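Local coordinates for protein DNA-3-methyladenine glycosidase II, putative (Deinococcus radiodurans, PDB 2YG9) that belongs to the all-helical HhH-GPD superfamily of base excision DNA repair proteins and probably takes part in DNA repair, at residues S102-R107 / L111-V116; V119-A124 / Q150-G155. All blocks are in the same frame, centred on the assembly; numbering follows the deposited sequence.

Interaction 1 of 2, residues S102-R107 / L111-V116; sequences SGDDLR and LSWAKV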
loop_
_atom_site.group_PDB
_atom_site.type_symbol
_atom_site.label_atom_id
_atom_site.label_comp_id
_atom_site.label_asym_id
_atom_site.label_seq_id
_atom_site.Cartn_x
_atom_site.Cartn_y
_atom_site.Cartn_z
ATOM N N SER A 102 -1.161 16.058 22.348
ATOM C CA SER A 102 -1.736 17.280 21.800
ATOM C C SER A 102 -1.337 17.426 20.321
ATOM O O SER A 102 -0.350 16.843 19.885
ATOM C CB SER A 102 -1.222 18.474 22.587
ATOM O OG SER A 102 0.186 18.567 22.490
ATOM N N GLY A 103 -2.076 18.210 19.550
ATOM C CA GLY A 103 -1.642 18.492 18.182
ATOM C C GLY A 103 -0.274 19.167 18.131
ATOM O O GLY A 103 0.505 18.958 17.199
ATOM N N ASP A 104 0.016 19.977 19.143
ATOM C CA ASP A 104 1.285 20.669 19.222
ATOM C C ASP A 104 2.435 19.696 19.422
ATOM O O ASP A 104 3.491 19.887 18.830
ATOM C CB ASP A 104 1.261 21.751 20.311
ATOM C CG ASP A 104 0.398 22.920 19.935
ATOM O OD1 ASP A 104 -0.057 23.024 18.738
ATOM O OD2 ASP A 104 0.134 23.733 20.846
ATOM N N ASP A 105 2.227 18.640 20.203
ATOM C CA ASP A 105 3.254 17.632 20.358
ATOM C C ASP A 105 3.394 16.729 19.125
ATOM O O ASP A 105 4.493 16.277 18.833
ATOM C CB ASP A 105 3.058 16.836 21.660
ATOM C CG ASP A 105 3.299 17.712 22.918
ATOM O OD1 ASP A 105 3.936 18.789 22.811
ATOM O OD2 ASP A 105 2.824 17.345 24.002
ATOM N N LEU A 106 2.307 16.475 18.395
ATOM C CA LEU A 106 2.425 15.742 17.134
ATOM C C LEU A 106 3.130 16.568 16.080
ATOM O O LEU A 106 3.958 16.052 15.346
ATOM C CB LEU A 106 1.065 15.308 16.621
ATOM C CG LEU A 106 0.377 14.290 17.539
ATOM C CD1 LEU A 106 -1.065 14.113 17.113
ATOM C CD2 LEU A 106 1.148 12.944 17.559
ATOM N N ARG A 107 2.836 17.867 16.009
ATOM C CA ARG A 107 3.642 18.762 15.172
ATOM C C ARG A 107 5.096 18.698 15.587
ATOM O O ARG A 107 6.009 18.663 14.754
ATOM C CB ARG A 107 3.167 20.203 15.308
ATOM C CG ARG A 107 2.033 20.514 14.436
ATOM C CD ARG A 107 2.502 20.620 12.963
ATOM N NE ARG A 107 3.043 21.929 12.576
ATOM C CZ ARG A 107 3.871 22.141 11.550
ATOM N NH1 ARG A 107 4.358 21.125 10.843
ATOM N NH2 ARG A 107 4.238 23.383 11.221
ATOM N N LEU A 111 5.707 16.323 12.175
ATOM C CA LEU A 111 4.621 16.109 11.229
ATOM C C LEU A 111 4.067 17.407 10.683
ATOM O O LEU A 111 3.863 18.356 11.404
ATOM C CB LEU A 111 3.475 15.323 11.869
ATOM C CG LEU A 111 3.741 13.864 12.220
ATOM C CD1 LEU A 111 2.537 13.300 12.910
ATOM C CD2 LEU A 111 4.067 12.976 10.976
ATOM N N SER A 112 3.800 17.433 9.395
ATOM C CA SER A 112 3.010 18.533 8.814
ATOM C C SER A 112 1.623 18.573 9.484
ATOM O O SER A 112 1.176 17.574 10.038
ATOM C CB SER A 112 2.865 18.273 7.338
ATOM O OG SER A 112 2.086 17.134 7.128
ATOM N N TRP A 113 0.950 19.713 9.441
ATOM C CA TRP A 113 -0.405 19.799 9.944
ATOM C C TRP A 113 -1.345 18.815 9.242
ATOM O O TRP A 113 -2.174 18.208 9.909
ATOM C CB TRP A 113 -0.955 21.217 9.810
ATOM C CG TRP A 113 -0.383 22.138 10.847
ATOM C CD1 TRP A 113 0.464 23.168 10.629
ATOM C CD2 TRP A 113 -0.598 22.079 12.262
ATOM N NE1 TRP A 113 0.790 23.781 11.816
ATOM C CE2 TRP A 113 0.136 23.151 12.836
ATOM C CE3 TRP A 113 -1.373 21.251 13.100
ATOM C CZ2 TRP A 113 0.134 23.409 14.195
ATOM C CZ3 TRP A 113 -1.367 21.491 14.450
ATOM C CH2 TRP A 113 -0.623 22.562 14.998
ATOM N N ALA A 114 -1.211 18.669 7.924
ATOM C CA ALA A 114 -1.970 17.665 7.178
ATOM C C ALA A 114 -1.845 16.248 7.813
ATOM O O ALA A 114 -2.828 15.562 8.036
ATOM C CB ALA A 114 -1.508 17.641 5.709
ATOM N N LYS A 115 -0.616 15.818 8.081
ATOM C CA LYS A 115 -0.357 14.506 8.676
ATOM C C LYS A 115 -0.838 14.429 10.106
ATOM O O LYS A 115 -1.443 13.446 10.468
ATOM C CB LYS A 115 1.133 14.133 8.598
ATOM C CG LYS A 115 1.627 13.778 7.227
ATOM C CD LYS A 115 3.141 13.780 7.206
ATOM C CE LYS A 115 3.777 13.342 5.855
ATOM N NZ LYS A 115 5.257 13.206 6.012
ATOM N N VAL A 116 -0.672 15.502 10.902
ATOM C CA VAL A 116 -1.291 15.568 12.250
ATOM C C VAL A 116 -2.779 15.256 12.222
ATOM O O VAL A 116 -3.288 14.447 12.994
ATOM C CB VAL A 116 -1.037 16.952 12.966
ATOM C CG1 VAL A 116 -1.856 17.079 14.272
ATOM C CG2 VAL A 116 0.436 17.121 13.237
#

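Interaction 2 of 2, residues V119-A124 / Q150-G155; sequences VQAAAA and QLPGIG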
loop_
_atom_site.group_PDB
_atom_site.type_symbol
_atom_site.label_atom_id
_atom_site.label_comp_id
_atom_site.label_asym_id
_atom_site.label_seq_id
_atom_site.Cartn_x
_atom_site.Cartn_y
_atom_site.Cartn_z
ATOM N N VAL A 119 -3.485 11.545 11.086
ATOM C CA VAL A 119 -3.205 10.702 12.263
ATOM C C VAL A 119 -4.230 10.850 13.396
ATOM O O VAL A 119 -4.696 9.838 13.949
ATOM C CB VAL A 119 -1.755 10.903 12.817
ATOM C CG1 VAL A 119 -1.557 10.049 14.054
ATOM C CG2 VAL A 119 -0.688 10.532 11.760
ATOM N N GLN A 120 -4.614 12.082 13.745
ATOM C CA GLN A 120 -5.690 12.258 14.693
ATOM C C GLN A 120 -6.989 11.645 14.235
ATOM O O GLN A 120 -7.726 11.064 15.024
ATOM C CB GLN A 120 -5.881 13.713 15.045
ATOM C CG GLN A 120 -4.639 14.277 15.784
ATOM C CD GLN A 120 -4.714 15.755 16.009
ATOM O OE1 GLN A 120 -5.291 16.493 15.204
ATOM N NE2 GLN A 120 -4.213 16.192 17.166
ATOM N N ALA A 121 -7.268 11.792 12.938
ATOM C CA ALA A 121 -8.507 11.317 12.364
ATOM C C ALA A 121 -8.568 9.802 12.416
ATOM O O ALA A 121 -9.622 9.227 12.746
ATOM C CB ALA A 121 -8.662 11.848 10.940
ATOM N N ALA A 122 -7.447 9.162 12.090
ATOM C CA ALA A 122 -7.317 7.676 12.099
ATOM C C ALA A 122 -7.429 7.137 13.523
ATOM O O ALA A 122 -8.126 6.147 13.747
ATOM C CB ALA A 122 -5.986 7.248 11.463
ATOM N N ALA A 123 -6.766 7.784 14.497
ATOM C CA ALA A 123 -6.904 7.349 15.913
ATOM C C ALA A 123 -8.377 7.447 16.365
ATOM O O ALA A 123 -8.879 6.558 17.003
ATOM C CB ALA A 123 -5.997 8.157 16.841
ATOM N N ALA A 124 -9.041 8.547 16.021
ATOM C CA ALA A 124 -10.425 8.823 16.398
ATOM C C ALA A 124 -11.343 7.817 15.778
ATOM O O ALA A 124 -12.249 7.340 16.428
ATOM C CB ALA A 124 -10.830 10.285 15.994
ATOM N N GLN A 150 -12.461 8.016 3.657
ATOM C CA GLN A 150 -13.218 9.044 4.420
ATOM C C GLN A 150 -12.345 9.848 5.357
ATOM O O GLN A 150 -12.749 10.914 5.812
ATOM C CB GLN A 150 -14.377 8.430 5.214
ATOM C CG GLN A 150 -15.526 8.082 4.345
ATOM C CD GLN A 150 -15.991 9.241 3.431
ATOM O OE1 GLN A 150 -16.479 10.284 3.926
ATOM N NE2 GLN A 150 -15.812 9.069 2.095
ATOM N N LEU A 151 -11.141 9.367 5.636
ATOM C CA LEU A 151 -10.225 10.097 6.510
ATOM C C LEU A 151 -9.567 11.205 5.702
ATOM O O LEU A 151 -9.222 10.980 4.519
ATOM C CB LEU A 151 -9.160 9.164 7.102
ATOM C CG LEU A 151 -9.708 8.011 7.964
ATOM C CD1 LEU A 151 -8.578 7.021 8.315
ATOM C CD2 LEU A 151 -10.401 8.569 9.200
ATOM N N PRO A 152 -9.365 12.392 6.323
ATOM C CA PRO A 152 -8.727 13.496 5.598
ATOM C C PRO A 152 -7.281 13.124 5.268
ATOM O O PRO A 152 -6.613 12.535 6.112
ATOM C CB PRO A 152 -8.745 14.641 6.600
ATOM C CG PRO A 152 -8.821 13.982 7.955
ATOM C CD PRO A 152 -9.649 12.742 7.728
ATOM N N GLY A 153 -6.826 13.429 4.057
ATOM C CA GLY A 153 -5.433 13.149 3.650
ATOM C C GLY A 153 -5.195 11.746 3.115
ATOM O O GLY A 153 -4.088 11.431 2.642
ATOM N N ILE A 154 -6.199 10.884 3.206
ATOM C CA ILE A 154 -6.055 9.521 2.731
ATOM C C ILE A 154 -7.047 9.379 1.586
ATOM O O ILE A 154 -8.247 9.482 1.815
ATOM C CB ILE A 154 -6.325 8.473 3.843
ATOM C CG1 ILE A 154 -5.259 8.616 4.971
ATOM C CG2 ILE A 154 -6.393 7.063 3.213
ATOM C CD1 ILE A 154 -5.345 7.621 6.109
ATOM N N GLY A 155 -6.519 9.239 0.356
ATOM C CA GLY A 155 -7.324 9.001 -0.826
ATOM C C GLY A 155 -7.322 7.523 -1.161
ATOM O O GLY A 155 -6.797 6.678 -0.397
#

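Interaction 1 of 2, residues S102-R107 / L111-V116
Arg-107 and Leu-111, whose CA atoms lie 4.9 Å apart, mark the tight turn where helix 103-108 gives way to helix 113-127 of the all-helical HhH-GPD fold; farther out, Leu-106 faces Val-116. Each helix starts with a serine cap: Ser-102 OG accepts from Asp-105 N, and Ser-112 OG from Lys-115 N. The inner side of the corner is apolar. CG2 of Val-116 rests on Leu-106 CB at 3.9 Å, while Leu-111 CB lies against the carbonyl O of Leu-106. Leu-86 and Ile-82 of helix 76-87 cover this side.

On the outer side Arg-107 folds back over the indole of Trp-113. Its chi1 of -84° puts Arg-107 CG 3.3 Å from the centroid of the six-membered ring of Trp-113, a close CH-pi contact, and bends at chi2 and chi3 (-73° and -84°) carry CD and NE on across the indole. Farther along, Arg-107 CZ forms a cation-pi interaction with the five-membered ring of Trp-113, the two planes tilted rather than stacked. Asp-104 OD1 meets the indole at its edge, 3.8 Å from Trp-113 CH2. A nearly straight hydrogen bond fixes the guanidinium: in its plane, Arg-107 NH1 donates to Leu-111 O at 2.9 Å.

Interaction 2 of 2, residues V119-A124 / Q150-G155
Leu-151 and Pro-152 press against Ala-121 and Ala-122 where the hairpin of the helix-hairpin-helix motif meets helix 113-127. The hairpin joins helix 141-149 to helix 156-166. Residues 151-154 make a type II beta turn, closed by a hydrogen bond of 3.3 Å from Ile-154 N to Leu-151 O, and Gly-153 takes the positive phi (85°) of its third position. Gly-155 then sits at the N-cap of the following helix.

The side chain of Leu-151 shows how such a turn docks on a helix. Its CB points toward the helix but serves as a stalk. With CG anti to the carbonyl carbon (chi1 -60°), the branch point is carried forward and its two methyls straddle neighbouring residues of the helix. Leu-151 CD1 ends on Ala-122, 4.0 Å from its CA and almost as near its CB. Leu-151 CD2 goes instead to the backbone of Ala-121, 3.7 Å from the carbonyl O, and approaches Ala-121 CB at 4.1 Å. Ala-125 and Ile-131 also touch the leucine from outside the two segments.

Small residues on the helix let the hairpin come close, with a CA spacing of 6.2 Å between Ala-121 and Leu-151. No hydrogen bond joins the two segments, but just before 119-124 on the same helix Thr-118 OG1 is hydrogen-bonded to Pro-152 O. Ile-154 is buried against Leu-65 of helix 61-71. The tightest touch belongs to the proline ring: Ala-121 CB abuts Pro-152 CG at 3.7 Å and, closer than usual for two carbons, Pro-152 CD at 3.5 Å.

In the fold
Helix 113-127 illustrates how one helix can serve successive contacts: its first turn folds back on the preceding helix in interaction 1, and its middle receives the hairpin in interaction 2. The centres of the two interactions are about 13 Å apart, and they touch through Gln-120, whose NE2 packs 3.6 Å from Gly-103 CA and 3.8 Å from Leu-106 CD1. Thr-118 lies between the two helical segments; besides its bond to the hairpin, its OG1 is within hydrogen-bonding reach of Ala-114 O, so one proton would be shared between two carbonyls. Helix 61-71 runs past both: Lys-115 and Val-119 touch Val-69, while Ala-122 meets Phe-62. Interaction 2 lies closer to the centre of the chain.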